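Local atomic coordinates of protein BONZAI 1 (Arabidopsis thaliana, PDB entry 6KXT), a protein that negatively regulates cell death and plant defence responses and binds phospholipids in a calcium-dependent manner, the piece here being its second C2 domain. Residues Q115-F119 / V130-F136; S32-V38 / I82-F88; C20-S25 / D59-W64; L107-H111 / V137-E142; P49-T53 / V67-Q73. One frame throughout, in Å; residues are numbered along the deposited sequence. Where two conformers were deposited one is given.

Contact 1: residues Q115-F119 / V130-F136; sequences QGINF and VLKSQLF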
# COMPACT_ATOMS: atom_id res chain seq x y z
N GLN A 115 9.59 11.02 -2.92
CA GLN A 115 8.49 11.76 -2.29
C GLN A 115 7.54 10.75 -1.64
O GLN A 115 7.32 9.67 -2.23
CB GLN A 115 7.76 12.62 -3.34
CG GLN A 115 8.57 13.86 -3.80
CD GLN A 115 8.52 15.00 -2.81
OE1 GLN A 115 7.53 15.71 -2.77
NE2 GLN A 115 9.57 15.25 -2.04
N GLY A 116 6.95 11.13 -0.54
CA GLY A 116 5.91 10.29 0.07
C GLY A 116 4.51 10.71 -0.34
O GLY A 116 4.31 11.72 -1.02
N ILE A 117 3.56 9.93 0.10
CA ILE A 117 2.11 10.22 -0.05
C ILE A 117 1.50 10.21 1.35
O ILE A 117 1.63 9.18 2.04
CB ILE A 117 1.42 9.26 -1.05
CG1 ILE A 117 -0.08 9.55 -1.11
CG2 ILE A 117 1.60 7.79 -0.74
CD1 ILE A 117 -0.38 10.82 -1.75
N ASN A 118 0.81 11.29 1.71
CA ASN A 118 0.15 11.32 3.03
C ASN A 118 -1.01 10.32 3.07
O ASN A 118 -1.79 10.25 2.11
CB ASN A 118 -0.31 12.71 3.40
CG ASN A 118 0.85 13.60 3.76
OD1 ASN A 118 1.66 13.97 2.91
ND2 ASN A 118 0.92 14.01 5.02
N PHE A 119 -1.14 9.59 4.15
CA PHE A 119 -2.33 8.78 4.40
C PHE A 119 -3.55 9.67 4.58
O PHE A 119 -3.41 10.81 5.07
CB PHE A 119 -2.09 7.93 5.64
CG PHE A 119 -1.23 6.71 5.45
CD1 PHE A 119 -1.62 5.68 4.62
CD2 PHE A 119 -0.01 6.56 6.09
CE1 PHE A 119 -0.85 4.52 4.44
CE2 PHE A 119 0.75 5.41 5.92
CZ PHE A 119 0.33 4.38 5.09
N VAL A 130 -6.85 14.19 5.97
CA VAL A 130 -5.44 13.93 5.59
C VAL A 130 -4.58 13.89 6.85
O VAL A 130 -4.71 14.76 7.75
CB VAL A 130 -4.98 14.92 4.53
CG1 VAL A 130 -3.52 14.64 4.16
CG2 VAL A 130 -5.90 14.86 3.31
N LEU A 131 -3.82 12.82 7.04
CA LEU A 131 -2.99 12.62 8.22
C LEU A 131 -1.59 13.15 7.99
O LEU A 131 -1.19 13.32 6.83
CB LEU A 131 -2.93 11.12 8.51
CG LEU A 131 -4.27 10.43 8.70
CD1 LEU A 131 -4.14 8.94 8.87
CD2 LEU A 131 -5.00 11.04 9.91
N LYS A 132 -0.82 13.27 9.04
CA LYS A 132 0.59 13.67 8.99
C LYS A 132 1.45 12.48 8.53
O LYS A 132 2.58 12.75 8.05
CB LYS A 132 1.03 14.18 10.35
CG LYS A 132 0.41 15.51 10.69
CD LYS A 132 0.97 16.08 11.99
CE LYS A 132 0.28 17.36 12.40
NZ LYS A 132 0.91 17.98 13.59
N SER A 133 1.02 11.26 8.83
CA SER A 133 1.78 10.05 8.45
C SER A 133 1.85 9.94 6.92
O SER A 133 0.91 10.38 6.21
CB SER A 133 1.24 8.83 9.07
OG SER A 133 -0.15 8.67 8.78
N GLN A 134 2.94 9.36 6.44
CA GLN A 134 3.26 9.21 5.00
C GLN A 134 3.74 7.81 4.68
O GLN A 134 4.36 7.14 5.51
CB GLN A 134 4.30 10.22 4.54
CG GLN A 134 3.77 11.65 4.65
CD GLN A 134 4.80 12.71 4.42
OE1 GLN A 134 5.94 12.58 4.90
NE2 GLN A 134 4.43 13.76 3.70
N LEU A 135 3.42 7.38 3.47
CA LEU A 135 3.87 6.15 2.83
C LEU A 135 4.93 6.53 1.80
O LEU A 135 4.74 7.48 1.01
CB LEU A 135 2.71 5.44 2.12
CG LEU A 135 3.04 4.13 1.39
CD1 LEU A 135 3.35 3.02 2.34
CD2 LEU A 135 1.87 3.72 0.50
N PHE A 136 6.02 5.81 1.79
CA PHE A 136 7.13 5.95 0.85
C PHE A 136 7.38 4.64 0.13
O PHE A 136 7.09 3.53 0.67
CB PHE A 136 8.40 6.41 1.56
CG PHE A 136 8.34 7.81 2.09
CD1 PHE A 136 7.81 8.10 3.32
CD2 PHE A 136 8.92 8.85 1.35
CE1 PHE A 136 7.74 9.42 3.78
CE2 PHE A 136 8.87 10.15 1.82
CZ PHE A 136 8.29 10.43 3.02
O HOH W 1 2.94 15.26 6.71

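Contact 2: residues S32-V38 / I82-F88; sequences SDPFLVV and IIECSDF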
# COMPACT_ATOMS: atom_id res chain seq x y z
N SER A 32 0.78 1.22 17.63
CA SER A 32 0.41 0.38 16.47
C SER A 32 1.39 -0.76 16.24
O SER A 32 2.58 -0.61 16.41
CB SER A 32 0.31 1.25 15.25
OG SER A 32 -0.77 2.20 15.36
N ASP A 33 0.80 -1.87 15.79
CA ASP A 33 1.52 -3.02 15.20
C ASP A 33 1.15 -3.08 13.73
O ASP A 33 0.25 -3.81 13.34
CB ASP A 33 1.13 -4.32 15.89
CG ASP A 33 1.33 -4.25 17.39
OD1 ASP A 33 2.46 -3.98 17.81
OD2 ASP A 33 0.33 -4.52 18.14
N PRO A 34 1.79 -2.25 12.88
CA PRO A 34 1.28 -2.05 11.55
C PRO A 34 1.68 -3.12 10.52
O PRO A 34 2.71 -3.73 10.60
CB PRO A 34 1.93 -0.72 11.13
CG PRO A 34 3.24 -0.72 11.86
CD PRO A 34 2.92 -1.38 13.19
N PHE A 35 0.77 -3.27 9.59
CA PHE A 35 0.95 -4.02 8.34
C PHE A 35 0.19 -3.28 7.24
O PHE A 35 -0.67 -2.40 7.50
CB PHE A 35 0.45 -5.47 8.52
CG PHE A 35 -1.02 -5.69 8.71
CD1 PHE A 35 -1.63 -5.42 9.92
CD2 PHE A 35 -1.83 -6.14 7.67
CE1 PHE A 35 -2.99 -5.61 10.11
CE2 PHE A 35 -3.19 -6.39 7.87
CZ PHE A 35 -3.76 -6.11 9.08
N LEU A 36 0.59 -3.62 6.01
CA LEU A 36 -0.07 -3.05 4.81
C LEU A 36 -0.83 -4.14 4.07
O LEU A 36 -0.37 -5.30 4.00
CB LEU A 36 0.91 -2.43 3.80
CG LEU A 36 1.84 -1.35 4.30
CD1 LEU A 36 2.73 -0.86 3.16
CD2 LEU A 36 1.05 -0.22 4.89
N VAL A 37 -1.95 -3.77 3.50
CA VAL A 37 -2.72 -4.64 2.58
C VAL A 37 -2.88 -3.84 1.28
O VAL A 37 -3.29 -2.68 1.29
CB VAL A 37 -4.09 -4.99 3.17
CG1 VAL A 37 -4.90 -5.79 2.17
CG2 VAL A 37 -3.90 -5.72 4.51
N VAL A 38 -2.54 -4.48 0.16
CA VAL A 38 -2.80 -3.95 -1.19
C VAL A 38 -4.02 -4.66 -1.75
O VAL A 38 -4.06 -5.90 -1.66
CB VAL A 38 -1.59 -4.15 -2.09
CG1 VAL A 38 -1.85 -3.58 -3.46
CG2 VAL A 38 -0.36 -3.49 -1.51
N ILE A 82 -5.86 0.10 -3.86
CA ILE A 82 -5.93 0.63 -2.48
C ILE A 82 -4.78 0.06 -1.70
O ILE A 82 -4.51 -1.16 -1.75
CB ILE A 82 -7.25 0.29 -1.78
CG1 ILE A 82 -8.45 0.74 -2.60
CG2 ILE A 82 -7.22 0.91 -0.42
CD1 ILE A 82 -8.42 2.15 -2.83
N ILE A 83 -4.13 0.92 -0.91
CA ILE A 83 -3.04 0.49 0.02
C ILE A 83 -3.45 0.99 1.37
O ILE A 83 -3.60 2.20 1.53
CB ILE A 83 -1.65 0.99 -0.40
CG1 ILE A 83 -1.36 0.58 -1.85
CG2 ILE A 83 -0.60 0.44 0.54
CD1 ILE A 83 -0.35 1.46 -2.55
N GLU A 84 -3.74 0.10 2.30
CA GLU A 84 -4.16 0.52 3.64
C GLU A 84 -3.19 -0.01 4.67
O GLU A 84 -2.78 -1.19 4.64
CB GLU A 84 -5.55 -0.00 3.98
CG GLU A 84 -6.58 0.52 3.03
CD GLU A 84 -7.95 0.69 3.66
OE1 GLU A 84 -8.58 -0.35 3.99
OE2 GLU A 84 -8.37 1.87 3.70
N CYS A 85 -2.83 0.86 5.60
CA CYS A 85 -2.04 0.50 6.78
C CYS A 85 -3.04 0.25 7.94
O CYS A 85 -3.91 1.09 8.16
CB CYS A 85 -1.05 1.61 7.09
SG CYS A 85 0.02 1.18 8.48
N SER A 86 -2.91 -0.90 8.58
CA SER A 86 -3.77 -1.31 9.73
C SER A 86 -2.91 -1.76 10.89
O SER A 86 -1.74 -2.20 10.74
CB SER A 86 -4.72 -2.41 9.36
OG SER A 86 -5.61 -1.98 8.35
N ASP A 87 -3.51 -1.58 12.06
CA ASP A 87 -2.99 -2.03 13.36
C ASP A 87 -3.50 -3.45 13.65
O ASP A 87 -4.71 -3.61 13.83
CB ASP A 87 -3.49 -1.08 14.44
CG ASP A 87 -2.94 -1.37 15.82
OD1 ASP A 87 -1.99 -2.14 15.94
OD2 ASP A 87 -3.45 -0.74 16.77
N PHE A 88 -2.62 -4.43 13.65
CA PHE A 88 -2.95 -5.85 13.93
C PHE A 88 -3.35 -6.00 15.40
O PHE A 88 -2.58 -5.64 16.31
CB PHE A 88 -1.77 -6.77 13.63
CG PHE A 88 -2.18 -8.22 13.66
CD1 PHE A 88 -2.68 -8.84 12.53
CD2 PHE A 88 -1.97 -8.98 14.80
CE1 PHE A 88 -3.05 -10.18 12.55
CE2 PHE A 88 -2.33 -10.32 14.82
CZ PHE A 88 -2.86 -10.92 13.70
O HOH W 2 -2.26 -3.89 18.13

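Contact 3: residues C20-S25 / D59-W64; sequences CSNLES and DLNPIW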
# COMPACT_ATOMS: atom_id res chain seq x y z
N CYS A 20 6.74 3.51 6.08
CA CYS A 20 5.91 4.59 6.61
C CYS A 20 6.72 5.47 7.56
O CYS A 20 7.68 4.95 8.21
CB CYS A 20 4.66 4.12 7.33
SG CYS A 20 3.56 3.19 6.25
N SER A 21 6.33 6.74 7.60
CA SER A 21 6.90 7.76 8.50
C SER A 21 5.82 8.25 9.46
O SER A 21 4.75 8.64 8.98
CB SER A 21 7.47 8.88 7.68
OG SER A 21 8.32 9.70 8.45
N ASN A 22 6.10 8.26 10.77
CA ASN A 22 5.36 9.08 11.76
C ASN A 22 3.92 8.56 11.87
O ASN A 22 3.00 9.38 11.91
CB ASN A 22 5.52 10.58 11.45
CG ASN A 22 5.07 11.53 12.55
OD1 ASN A 22 5.04 11.17 13.73
ND2 ASN A 22 4.71 12.75 12.18
N LEU A 23 3.70 7.24 11.98
CA LEU A 23 2.35 6.75 12.26
C LEU A 23 1.88 7.33 13.60
O LEU A 23 2.69 7.46 14.54
CB LEU A 23 2.35 5.22 12.32
CG LEU A 23 2.78 4.52 11.04
CD1 LEU A 23 2.59 3.04 11.22
CD2 LEU A 23 1.97 5.03 9.84
N GLU A 24 0.61 7.68 13.67
CA GLU A 24 0.11 8.37 14.89
C GLU A 24 0.27 7.49 16.12
O GLU A 24 0.06 6.25 16.09
CB GLU A 24 -1.37 8.72 14.72
CG GLU A 24 -1.91 9.49 15.91
CD GLU A 24 -3.32 10.04 15.75
OE1 GLU A 24 -4.28 9.23 15.67
OE2 GLU A 24 -3.44 11.28 15.72
N SER A 25 0.51 8.17 17.23
CA SER A 25 0.58 7.54 18.57
C SER A 25 0.02 8.55 19.56
O SER A 25 0.34 9.75 19.45
CB SER A 25 1.98 7.13 18.91
OG SER A 25 2.01 6.42 20.13
N ASP A 59 5.85 -0.44 15.99
CA ASP A 59 6.73 0.36 15.10
C ASP A 59 5.96 1.51 14.46
O ASP A 59 5.01 1.25 13.69
CB ASP A 59 7.35 -0.55 14.04
CG ASP A 59 8.47 0.04 13.23
OD1 ASP A 59 8.78 1.21 13.46
OD2 ASP A 59 9.04 -0.76 12.42
N LEU A 60 6.36 2.73 14.69
CA LEU A 60 5.69 3.91 14.11
C LEU A 60 6.42 4.37 12.83
O LEU A 60 5.92 5.29 12.17
CB LEU A 60 5.62 5.05 15.14
CG LEU A 60 4.94 4.68 16.47
CD1 LEU A 60 5.03 5.86 17.43
CD2 LEU A 60 3.47 4.30 16.27
N ASN A 61 7.52 3.73 12.44
CA ASN A 61 8.28 4.07 11.21
C ASN A 61 8.66 2.78 10.49
O ASN A 61 9.84 2.54 10.23
CB ASN A 61 9.45 4.97 11.54
CG ASN A 61 9.01 6.22 12.25
OD1 ASN A 61 8.69 7.18 11.56
ND2 ASN A 61 9.01 6.20 13.58
N PRO A 62 7.69 1.88 10.22
CA PRO A 62 7.98 0.58 9.65
C PRO A 62 8.60 0.61 8.25
O PRO A 62 8.29 1.48 7.42
CB PRO A 62 6.61 -0.10 9.56
CG PRO A 62 5.61 1.06 9.41
CD PRO A 62 6.24 2.09 10.34
N ILE A 63 9.51 -0.35 8.03
CA ILE A 63 10.01 -0.71 6.67
C ILE A 63 9.76 -2.19 6.51
O ILE A 63 10.23 -2.98 7.33
CB ILE A 63 11.49 -0.37 6.47
CG1 ILE A 63 11.82 1.10 6.71
CG2 ILE A 63 11.91 -0.83 5.07
CD1 ILE A 63 13.32 1.41 6.88
N TRP A 64 8.95 -2.61 5.53
CA TRP A 64 8.56 -4.03 5.44
C TRP A 64 9.44 -4.77 4.44
O TRP A 64 10.11 -4.11 3.60
CB TRP A 64 7.06 -4.15 5.07
CG TRP A 64 6.11 -3.77 6.16
CD1 TRP A 64 5.72 -4.54 7.22
CD2 TRP A 64 5.41 -2.52 6.26
NE1 TRP A 64 4.82 -3.83 7.97
CE2 TRP A 64 4.61 -2.59 7.42
CE3 TRP A 64 5.43 -1.32 5.53
CZ2 TRP A 64 3.74 -1.57 7.78
CZ3 TRP A 64 4.57 -0.29 5.90
CH2 TRP A 64 3.76 -0.40 7.02
O HOH W 3 10.62 8.10 9.41

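Contact 4: residues L107-H111 / V137-E142; sequences LEKLH and VDKFTE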
# COMPACT_ATOMS: atom_id res chain seq x y z
N LEU A 107 3.17 4.64 -7.83
CA LEU A 107 4.16 4.23 -6.81
C LEU A 107 5.57 4.36 -7.39
O LEU A 107 6.48 4.74 -6.67
CB LEU A 107 3.86 2.80 -6.37
CG LEU A 107 2.52 2.61 -5.64
CD1 LEU A 107 2.39 1.15 -5.24
CD2 LEU A 107 2.36 3.53 -4.42
N GLU A 108 5.77 4.03 -8.66
CA GLU A 108 7.10 4.19 -9.28
C GLU A 108 7.48 5.67 -9.29
O GLU A 108 8.64 5.97 -9.01
CB GLU A 108 7.04 3.59 -10.67
CG GLU A 108 8.37 3.62 -11.39
CD GLU A 108 8.35 2.91 -12.75
OE1 GLU A 108 7.32 2.91 -13.38
OE2 GLU A 108 9.39 2.39 -13.12
N LYS A 109 6.55 6.56 -9.58
CA LYS A 109 6.85 8.01 -9.61
C LYS A 109 7.23 8.48 -8.20
O LYS A 109 8.20 9.26 -8.07
CB LYS A 109 5.68 8.76 -10.23
CG LYS A 109 5.50 8.52 -11.73
CD LYS A 109 4.19 9.10 -12.16
CE LYS A 109 3.93 8.96 -13.64
NZ LYS A 109 3.63 7.57 -14.04
N LEU A 110 6.55 8.02 -7.16
CA LEU A 110 6.94 8.42 -5.79
C LEU A 110 8.36 7.94 -5.53
O LEU A 110 9.19 8.71 -4.96
CB LEU A 110 6.02 7.77 -4.74
CG LEU A 110 4.59 8.27 -4.71
CD1 LEU A 110 3.74 7.35 -3.86
CD2 LEU A 110 4.51 9.70 -4.22
N HIS A 111 8.68 6.73 -5.91
CA HIS A 111 10.04 6.20 -5.73
C HIS A 111 11.05 7.08 -6.49
O HIS A 111 12.10 7.44 -5.94
CB HIS A 111 10.05 4.77 -6.20
CG HIS A 111 11.42 4.22 -6.19
ND1 HIS A 111 12.18 4.01 -5.06
CD2 HIS A 111 12.21 3.91 -7.24
CE1 HIS A 111 13.38 3.57 -5.45
NE2 HIS A 111 13.40 3.50 -6.76
N VAL A 137 7.96 4.72 -1.06
CA VAL A 137 8.27 3.56 -1.91
C VAL A 137 9.81 3.49 -1.97
O VAL A 137 10.43 4.28 -2.70
CB VAL A 137 7.62 3.67 -3.29
CG1 VAL A 137 7.97 2.44 -4.12
CG2 VAL A 137 6.12 3.84 -3.14
N ASP A 138 10.40 2.68 -1.09
CA ASP A 138 11.88 2.64 -0.93
C ASP A 138 12.50 1.91 -2.11
O ASP A 138 13.64 2.17 -2.46
CB ASP A 138 12.30 1.93 0.35
CG ASP A 138 12.37 2.80 1.59
OD1 ASP A 138 11.98 3.99 1.51
OD2 ASP A 138 12.83 2.24 2.62
N LYS A 139 11.80 0.92 -2.65
CA LYS A 139 12.31 0.14 -3.80
C LYS A 139 11.14 -0.18 -4.72
O LYS A 139 10.01 -0.46 -4.24
CB LYS A 139 12.92 -1.18 -3.36
CG LYS A 139 13.41 -2.07 -4.49
CD LYS A 139 14.02 -3.35 -4.00
CE LYS A 139 14.86 -4.04 -5.06
NZ LYS A 139 15.52 -5.23 -4.50
N PHE A 140 11.39 -0.15 -6.03
CA PHE A 140 10.38 -0.44 -7.07
C PHE A 140 11.16 -1.06 -8.24
O PHE A 140 11.89 -0.30 -8.91
CB PHE A 140 9.64 0.80 -7.53
CG PHE A 140 8.46 0.53 -8.44
CD1 PHE A 140 8.66 0.26 -9.79
CD2 PHE A 140 7.15 0.58 -7.98
CE1 PHE A 140 7.56 0.03 -10.62
CE2 PHE A 140 6.07 0.36 -8.83
CZ PHE A 140 6.30 0.05 -10.15
N THR A 141 11.02 -2.36 -8.43
CA THR A 141 11.81 -3.10 -9.44
C THR A 141 10.87 -3.98 -10.24
O THR A 141 10.14 -4.77 -9.66
CB THR A 141 12.94 -3.91 -8.80
OG1 THR A 141 13.76 -3.04 -8.02
CG2 THR A 141 13.77 -4.59 -9.86
N GLU A 142 11.00 -3.91 -11.55
CA GLU A 142 10.24 -4.71 -12.53
C GLU A 142 11.12 -5.79 -13.14
O GLU A 142 12.29 -5.52 -13.45
CB GLU A 142 9.72 -3.83 -13.64
CG GLU A 142 8.64 -2.89 -13.18
CD GLU A 142 8.15 -1.96 -14.28
OE1 GLU A 142 8.96 -1.59 -15.14
OE2 GLU A 142 7.00 -1.54 -14.24
O HOH W 4 8.67 7.26 -2.07

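Contact 5: residues P49-T53 / V67-Q73; sequences PVSKT and VFLSVQQ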
# COMPACT_ATOMS: atom_id res chain seq x y z
N PRO A 49 -8.21 -8.01 -1.37
CA PRO A 49 -6.81 -8.09 -0.95
C PRO A 49 -6.00 -9.01 -1.87
O PRO A 49 -6.43 -10.12 -2.13
CB PRO A 49 -6.89 -8.65 0.47
CG PRO A 49 -8.25 -8.19 0.93
CD PRO A 49 -9.13 -8.40 -0.28
N VAL A 50 -4.87 -8.53 -2.34
CA VAL A 50 -3.97 -9.30 -3.26
C VAL A 50 -2.59 -9.46 -2.66
O VAL A 50 -1.86 -10.37 -3.08
CB VAL A 50 -3.91 -8.66 -4.66
CG1 VAL A 50 -5.25 -8.77 -5.39
CG2 VAL A 50 -3.43 -7.22 -4.68
N SER A 51 -2.21 -8.61 -1.69
CA SER A 51 -0.90 -8.71 -1.05
C SER A 51 -1.00 -8.14 0.36
O SER A 51 -1.75 -7.19 0.57
CB SER A 51 0.10 -7.99 -1.86
OG SER A 51 1.37 -8.27 -1.34
N LYS A 52 -0.31 -8.73 1.31
CA LYS A 52 -0.18 -8.13 2.65
C LYS A 52 1.25 -8.30 3.13
O LYS A 52 1.94 -9.28 2.77
CB LYS A 52 -1.20 -8.69 3.63
CG LYS A 52 -1.06 -10.17 3.94
CD LYS A 52 -2.00 -10.62 5.05
CE LYS A 52 -1.89 -12.09 5.37
NZ LYS A 52 -0.48 -12.53 5.47
N THR A 53 1.70 -7.33 3.91
CA THR A 53 3.00 -7.45 4.59
C THR A 53 2.83 -8.26 5.88
O THR A 53 1.69 -8.40 6.39
CB THR A 53 3.63 -6.08 4.88
OG1 THR A 53 2.88 -5.41 5.92
CG2 THR A 53 3.69 -5.21 3.65
N VAL A 67 7.21 -6.86 -1.16
CA VAL A 67 6.02 -7.51 -1.73
C VAL A 67 6.18 -7.61 -3.25
O VAL A 67 6.87 -6.80 -3.85
CB VAL A 67 4.72 -6.82 -1.32
CG1 VAL A 67 4.58 -6.74 0.20
CG2 VAL A 67 4.55 -5.47 -1.93
N PHE A 68 5.55 -8.61 -3.85
CA PHE A 68 5.61 -8.86 -5.30
C PHE A 68 4.21 -8.78 -5.85
O PHE A 68 3.31 -9.45 -5.34
CB PHE A 68 6.18 -10.25 -5.57
CG PHE A 68 7.59 -10.37 -5.08
CD1 PHE A 68 7.85 -10.71 -3.76
CD2 PHE A 68 8.64 -10.01 -5.89
CE1 PHE A 68 9.14 -10.69 -3.26
CE2 PHE A 68 9.94 -10.05 -5.41
CZ PHE A 68 10.18 -10.41 -4.11
N LEU A 69 3.99 -7.92 -6.81
CA LEU A 69 2.66 -7.72 -7.41
C LEU A 69 2.72 -7.98 -8.92
O LEU A 69 3.53 -7.36 -9.64
CB LEU A 69 2.20 -6.30 -7.13
CG LEU A 69 1.87 -5.99 -5.68
CD1 LEU A 69 1.73 -4.50 -5.45
CD2 LEU A 69 0.61 -6.75 -5.24
N SER A 70 1.85 -8.84 -9.38
CA SER A 70 1.67 -9.10 -10.83
C SER A 70 0.66 -8.13 -11.41
O SER A 70 -0.18 -7.54 -10.68
CB SER A 70 1.21 -10.53 -11.02
OG SER A 70 -0.15 -10.66 -10.64
N VAL A 71 0.61 -8.07 -12.73
CA VAL A 71 -0.44 -7.38 -13.48
C VAL A 71 -1.81 -8.02 -13.21
O VAL A 71 -2.76 -7.28 -13.11
CB VAL A 71 -0.08 -7.35 -14.98
CG1 VAL A 71 -1.27 -6.92 -15.83
CG2 VAL A 71 1.11 -6.42 -15.22
N GLN A 72 -1.86 -9.33 -13.01
CA GLN A 72 -3.18 -9.95 -12.74
C GLN A 72 -3.69 -9.49 -11.36
O GLN A 72 -4.90 -9.34 -11.17
CB GLN A 72 -3.02 -11.46 -12.88
CG GLN A 72 -2.62 -11.90 -14.30
CD GLN A 72 -1.22 -11.48 -14.76
OE1 GLN A 72 -0.20 -11.78 -14.09
NE2 GLN A 72 -1.19 -10.87 -15.96
N GLN A 73 -2.81 -9.24 -10.40
CA GLN A 73 -3.20 -8.79 -9.05
C GLN A 73 -3.71 -7.35 -9.11
O GLN A 73 -4.50 -7.01 -8.23
CB GLN A 73 -2.04 -8.99 -8.07
CG GLN A 73 -1.81 -10.44 -7.67
CD GLN A 73 -0.54 -10.61 -6.89
OE1 GLN A 73 0.54 -10.20 -7.33
NE2 GLN A 73 -0.66 -11.14 -5.68
O HOH W 5 1.65 -10.75 -3.70

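Contact 1: residues Q115-F119 / V130-F136
The phenyl ring of Phe-136 lies across Gly-116, whose CA sits 3.7 Å from the ring centroid and over the ring face, a CH-pi contact. An ideal CB at this position would come within 2.7 Å of Phe-136 CZ, so glycine lets the ring lie flat on the backbone. From here strands 117-119 and 133-136 pair antiparallel: Ile-117 N to Leu-135 O and Leu-135 N to Ile-117 O are both 2.9 Å. Phe-119 N then donates to Ser-133 O (3.0 Å). Before the corner at Lys-132, Leu-131 N donates to Phe-119 O (2.8 Å), so strand 117-121 pairs with both arms. Asn-118 braces this bend, its OD1 accepting from Gln-134 NE2 and its ND2 donating to Leu-131 O, each at 2.9 Å, while a water joins ND2 to Lys-132 O. Ile-117, Leu-135 and the Phe-119 ring pack against the facing sheet of the C2 sandwich. The chemistry is thus two-sided: an amide network secures the bend on the Asn-118 and Gln-134 face, and apolar side chains supply the interior.

Contact 2: residues S32-V38 / I82-F88
Backbone hydrogen bonds join antiparallel strands 34-38 and 82-87. Phe-35 N to Ser-86 O (3.0 Å) and Ser-86 N to Phe-35 O (2.9 Å) make one hydrogen-bonded pair; Val-37 N to Glu-84 O (2.9 Å) and Glu-84 N to Val-37 O (3.0 Å) make the next. Beyond the strands, Phe-88 N donates to Asp-33 O at 3.0 Å. Among side chains, Asp-87 OD1 accepts from Asp-33 N (2.8 Å), although Asp-33 OD2 lies 4.0 Å from the same OD1, a close approach of two like charges. Asp-33 OD1 is hydrogen-bonded to Asn-58 N. Apolar packing divides by face: Leu-36 CD2 meets Cys-85 CB at 3.5 Å and Pro-34 CB meets Cys-85 SG at 3.8 Å on the inner face, whereas Phe-35 CE1 touches Phe-88 CB at 3.9 Å on the other. The pair lies within the four-stranded sheet of the C2 sandwich; Asp-33, in a loop, and Asp-87, ending its strand, lie at one tip, consistent with the calcium-binding end of other C2 domains; no calcium is seen.

Contact 3: residues C20-S25 / D59-W64
Three backbone NH groups of 20-25 are claimed by the 59-64 loop: Cys-20 N donates to Pro-62 O (2.9 Å), Asn-22 N to Asn-61 OD1 (2.9 Å) and Leu-23 N to Leu-60 O (3.0 Å). The loop keeps its own shape through an Asx turn, in which Asn-61 N donates to Asp-59 OD1 at 3.0 Å; the other carboxylate oxygen of Asp-59 forms a salt bridge with Arg-56. A water donates to Asn-61 OD1 and also lies 3.0 Å from Ser-21 OG, linking the two side chains. In the C2 sandwich, this is where strand 13-21 runs out into a connecting loop and meets the segment linking strand 48-52 of one sheet to strand 67-70 of the other. Hydrophobic groups fill in beneath the polar links. Leu-23 CD1 packs on Pro-62 CD (3.9 Å), Cys-20 CB on Pro-62 CG (3.8 Å), and Leu-60 lies along the outgoing chain, its CD1 3.6 Å from Ser-25 CB. Deeper still, Cys-20 SG approaches the edge of the Trp-64 indole, 3.6 Å from CZ3, a sulfur-aromatic contact, and the same tryptophan rests on Leu-36 of the opposing sheet.

Contact 4: residues L107-H111 / V137-E142
Helix 107-111 runs obliquely beside strand 139-142, their short axes 8.3 Å apart at closest approach and 125° between their directions. Just before that strand the chain turns a corner at Asp-138, where Asp-138 and Lys-139 together face Val-17 in a classic beta bulge. Against this kink sits the last turn sampled of the helix, with His-111 CA 5.0 Å from Val-137 CA. His-111 ND1 donates to Val-137 O at 3.0 Å, and one face of its ring covers the backbone of Lys-139 and Phe-140. A water, accepting from Val-137 N at 2.8 Å, gives a weak bond of 3.3 Å to Leu-110 O. Val-137 points toward the helix, its CG2 meeting Leu-107 CD2 at 4.0 Å and Leu-110 CB at 4.2 Å. Farther along, Glu-108 CB lies 3.6 Å from the centroid of the Phe-140 ring, directly over its face, a CH-pi contact, and Leu-107 CB approaches Phe-140 CE2 at 4.1 Å. Glu-108 OE2 and Glu-142 OE1 are 4.5 Å apart, yet both side chains form salt bridges with Lys-77. The helix is therefore held on the sheet by apolar contacts, a histidine bond to the kinked backbone and a lysine shared by two acids.

Contact 5: residues P49-T53 / V67-Q73
Val-50 opens the contact, its CB 3.9 Å from Gln-73 CB and its CG2 4.1 Å from Leu-69 CD2. Val-50 O comes within 3.0 Å of Gln-73 NE2, but the angle is too poor for a hydrogen bond. Ser-51 follows, also pointing toward the partner: its CB meets Leu-69 CD2 at 3.6 Å, and its OG reaches 3.7 Å from Val-67 CB and weakly contacts a water that donates to Phe-68 O (2.7 Å) and accepts from Gln-73 NE2 (3.1 Å). Successive inward side chains are possible because Val-50 and Ser-51 share Val-38 as partner in a classic beta bulge. Thr-53 then lays CG2 against Val-67 CG1 at 3.9 Å. Gln-73 is positioned by a capping box with Ser-70, Gln-73 N donating to Ser-70 OG (3.0 Å) and Ser-70 N to Gln-73 OE1 (2.8 Å). Strands 48-52 and 67-70, the outermost of their respective sheets, thus close one side of the sandwich, flanked by 34-40 and 13-21, with Gln-73 of helix 71-74 packed against Val-50.

Contacts 1 and 2 sit in opposing sheets, their centres about 13 Å apart, and meet inside the sandwich where Phe-119 CZ lies 3.7 Å from Cys-85 CB. Contact 3 joins both: Ser-21 N is 2.9 Å from Gln-134 O of contact 1, and Leu-36 CG of contact 2 is 3.3 Å from Trp-64 CZ3. It adjoins the putative calcium-binding end of contact 2; a sulfate, probably from the crystallisation medium, lies about 5 Å from the Asp-59 side chain. Strand 48-52 of contact 5 extends the sheet of contact 2, with Val-50 N 2.8 Å from Val-38 O. Contact 4 shares strand 133-143 with contact 1, while the centres of contacts 1 and 5 lie about 21 Å apart.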